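Local coordinates for protein aminotransferase, class IV (PDB 4TVI) that probably transfers the amino group of leucine, isoleucine and valine to 2-oxoglutarate, using pyridoxal 5'-phosphate as its cofactor, at residues 248-253 / 300-305. Numbering follows the deposited sequence.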
# COMPACT_ATOMS: atom_id res chain seq x y z
N LYS A 248 -0.52 -28.97 10.65
CA LYS A 248 -1.23 -30.21 10.36
C LYS A 248 -0.28 -31.41 10.39
O LYS A 248 -0.60 -32.43 10.99
CB LYS A 248 -1.92 -30.10 8.99
CG LYS A 248 -2.70 -31.33 8.55
CD LYS A 248 -3.43 -31.07 7.24
CE LYS A 248 -3.88 -32.37 6.57
NZ LYS A 248 -4.83 -33.14 7.41
N LEU A 249 0.88 -31.26 9.77
CA LEU A 249 1.85 -32.36 9.71
C LEU A 249 2.47 -32.65 11.08
O LEU A 249 2.67 -33.81 11.44
CB LEU A 249 2.94 -32.04 8.69
CG LEU A 249 2.47 -32.07 7.24
CD1 LEU A 249 3.56 -31.58 6.31
CD2 LEU A 249 2.02 -33.48 6.86
N LEU A 250 2.78 -31.60 11.84
CA LEU A 250 3.34 -31.77 13.17
C LEU A 250 2.37 -32.51 14.08
O LEU A 250 2.76 -33.45 14.78
CB LEU A 250 3.71 -30.43 13.78
CG LEU A 250 5.05 -29.85 13.33
CD1 LEU A 250 5.18 -28.40 13.76
CD2 LEU A 250 6.17 -30.69 13.90
N ARG A 251 1.11 -32.10 14.07
CA ARG A 251 0.12 -32.75 14.93
C ARG A 251 -0.07 -34.20 14.51
O ARG A 251 -0.23 -35.07 15.37
CB ARG A 251 -1.21 -32.00 14.90
CG ARG A 251 -1.15 -30.66 15.61
CD ARG A 251 -2.53 -30.01 15.72
NE ARG A 251 -2.49 -28.78 16.49
CZ ARG A 251 -3.27 -27.72 16.24
NH1 ARG A 251 -4.13 -27.76 15.24
NH2 ARG A 251 -3.17 -26.63 16.98
N GLU A 252 -0.02 -34.47 13.21
CA GLU A 252 -0.15 -35.84 12.71
C GLU A 252 1.03 -36.71 13.10
O GLU A 252 0.89 -37.93 13.18
CB GLU A 252 -0.31 -35.84 11.18
CG GLU A 252 -1.66 -35.35 10.71
CD GLU A 252 -1.80 -35.37 9.20
OE1 GLU A 252 -0.85 -35.80 8.51
OE2 GLU A 252 -2.87 -34.95 8.71
N ALA A 253 2.18 -36.10 13.34
CA ALA A 253 3.35 -36.85 13.76
C ALA A 253 3.39 -37.02 15.29
O ALA A 253 4.32 -37.62 15.82
CB ALA A 253 4.62 -36.17 13.28
N LYS A 300 13.92 -29.06 12.53
CA LYS A 300 14.38 -29.98 11.49
C LYS A 300 13.32 -31.03 11.19
O LYS A 300 13.12 -31.41 10.03
CB LYS A 300 15.70 -30.63 11.92
CG LYS A 300 16.87 -29.67 11.99
CD LYS A 300 18.19 -30.38 12.24
CE LYS A 300 19.34 -29.39 12.24
NZ LYS A 300 20.59 -30.01 12.78
N ARG A 301 12.64 -31.50 12.23
CA ARG A 301 11.59 -32.49 12.06
C ARG A 301 10.43 -31.90 11.27
O ARG A 301 9.90 -32.53 10.35
CB ARG A 301 11.09 -33.01 13.40
CG ARG A 301 10.13 -34.17 13.27
CD ARG A 301 9.64 -34.63 14.63
NE ARG A 301 8.92 -35.90 14.55
CZ ARG A 301 8.32 -36.49 15.57
NH1 ARG A 301 8.33 -35.92 16.77
NH2 ARG A 301 7.69 -37.64 15.40
N ALA A 302 10.05 -30.68 11.63
CA ALA A 302 8.99 -29.95 10.93
C ALA A 302 9.30 -29.86 9.44
O ALA A 302 8.46 -30.18 8.60
CB ALA A 302 8.83 -28.55 11.52
N ARG A 303 10.53 -29.46 9.12
CA ARG A 303 10.96 -29.34 7.74
C ARG A 303 10.96 -30.72 7.07
O ARG A 303 10.52 -30.85 5.93
CB ARG A 303 12.36 -28.70 7.67
CG ARG A 303 12.85 -28.41 6.26
CD ARG A 303 14.18 -27.66 6.27
NE ARG A 303 14.79 -27.60 4.95
CZ ARG A 303 14.53 -26.66 4.04
NH1 ARG A 303 13.67 -25.69 4.31
NH2 ARG A 303 15.13 -26.70 2.86
N ALA A 304 11.41 -31.73 7.80
CA ALA A 304 11.45 -33.09 7.25
C ALA A 304 10.04 -33.58 6.92
O ALA A 304 9.81 -34.17 5.87
CB ALA A 304 12.13 -34.04 8.24
N LEU A 305 9.11 -33.31 7.83
CA LEU A 305 7.72 -33.71 7.66
C LEU A 305 7.09 -33.02 6.45
O LEU A 305 6.30 -33.62 5.73
CB LEU A 305 6.91 -33.39 8.91
CG LEU A 305 7.20 -34.26 10.14
CD1 LEU A 305 6.51 -33.69 11.38
CD2 LEU A 305 6.76 -35.69 9.87
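The 2.8 Å bond from Leu305 N to Arg301 O spans one turn of helix 297-310 and ties together two residues that both reach the end of helix 241-252. Leu305 supplies most of the hydrophobic part. Its CD1 lies 3.7 Å from Ala253 CB and 3.9 Å from Leu250 CD2, and it also rests against the carbonyl oxygen of Leu249, so one methyl is bounded by three residues of the other segment. The side chains of Leu250 and Leu305 cross at about a right angle, touching through a single methyl of each. Leu250 CD2 meets Ala302 CB as well, at 4.2 Å. On the other flank, Leu249 turns its CD1 to the Leu305 backbone, 3.5 Å from Leu305 O, while the two CB atoms face each other.

Arg301 borders the contact on its exposed side. With CG anti to the backbone N (chi1 -173°) and the chain extended to NE, the guanidinium is carried to the residue just past the C-terminal end of helix 241-252, where Ala253 CB lies over one of its faces. Arg301 NH2 comes within 3.4 Å of Ala253 O, a proximity to a helix C-terminal end that would probably be electrostatically favourable.

The local axes of 248-252 and 300-305 approach to 9.5 Å, their N-to-C directions 105° apart, a steep crossing that confines the contact to a small patch around Leu305. Beyond it, Arg303 hydrogen-bonds Val282 O on strand 281-288 and forms a salt bridge with Glu156, and Arg251 hydrogen-bonds Val257 O on strand 257-260, so each helix is tied to a strand. This is helix-helix packing against the mixed sheet of a class IV aminotransferase, the fold-type IV architecture of pyridoxal-phosphate enzymes.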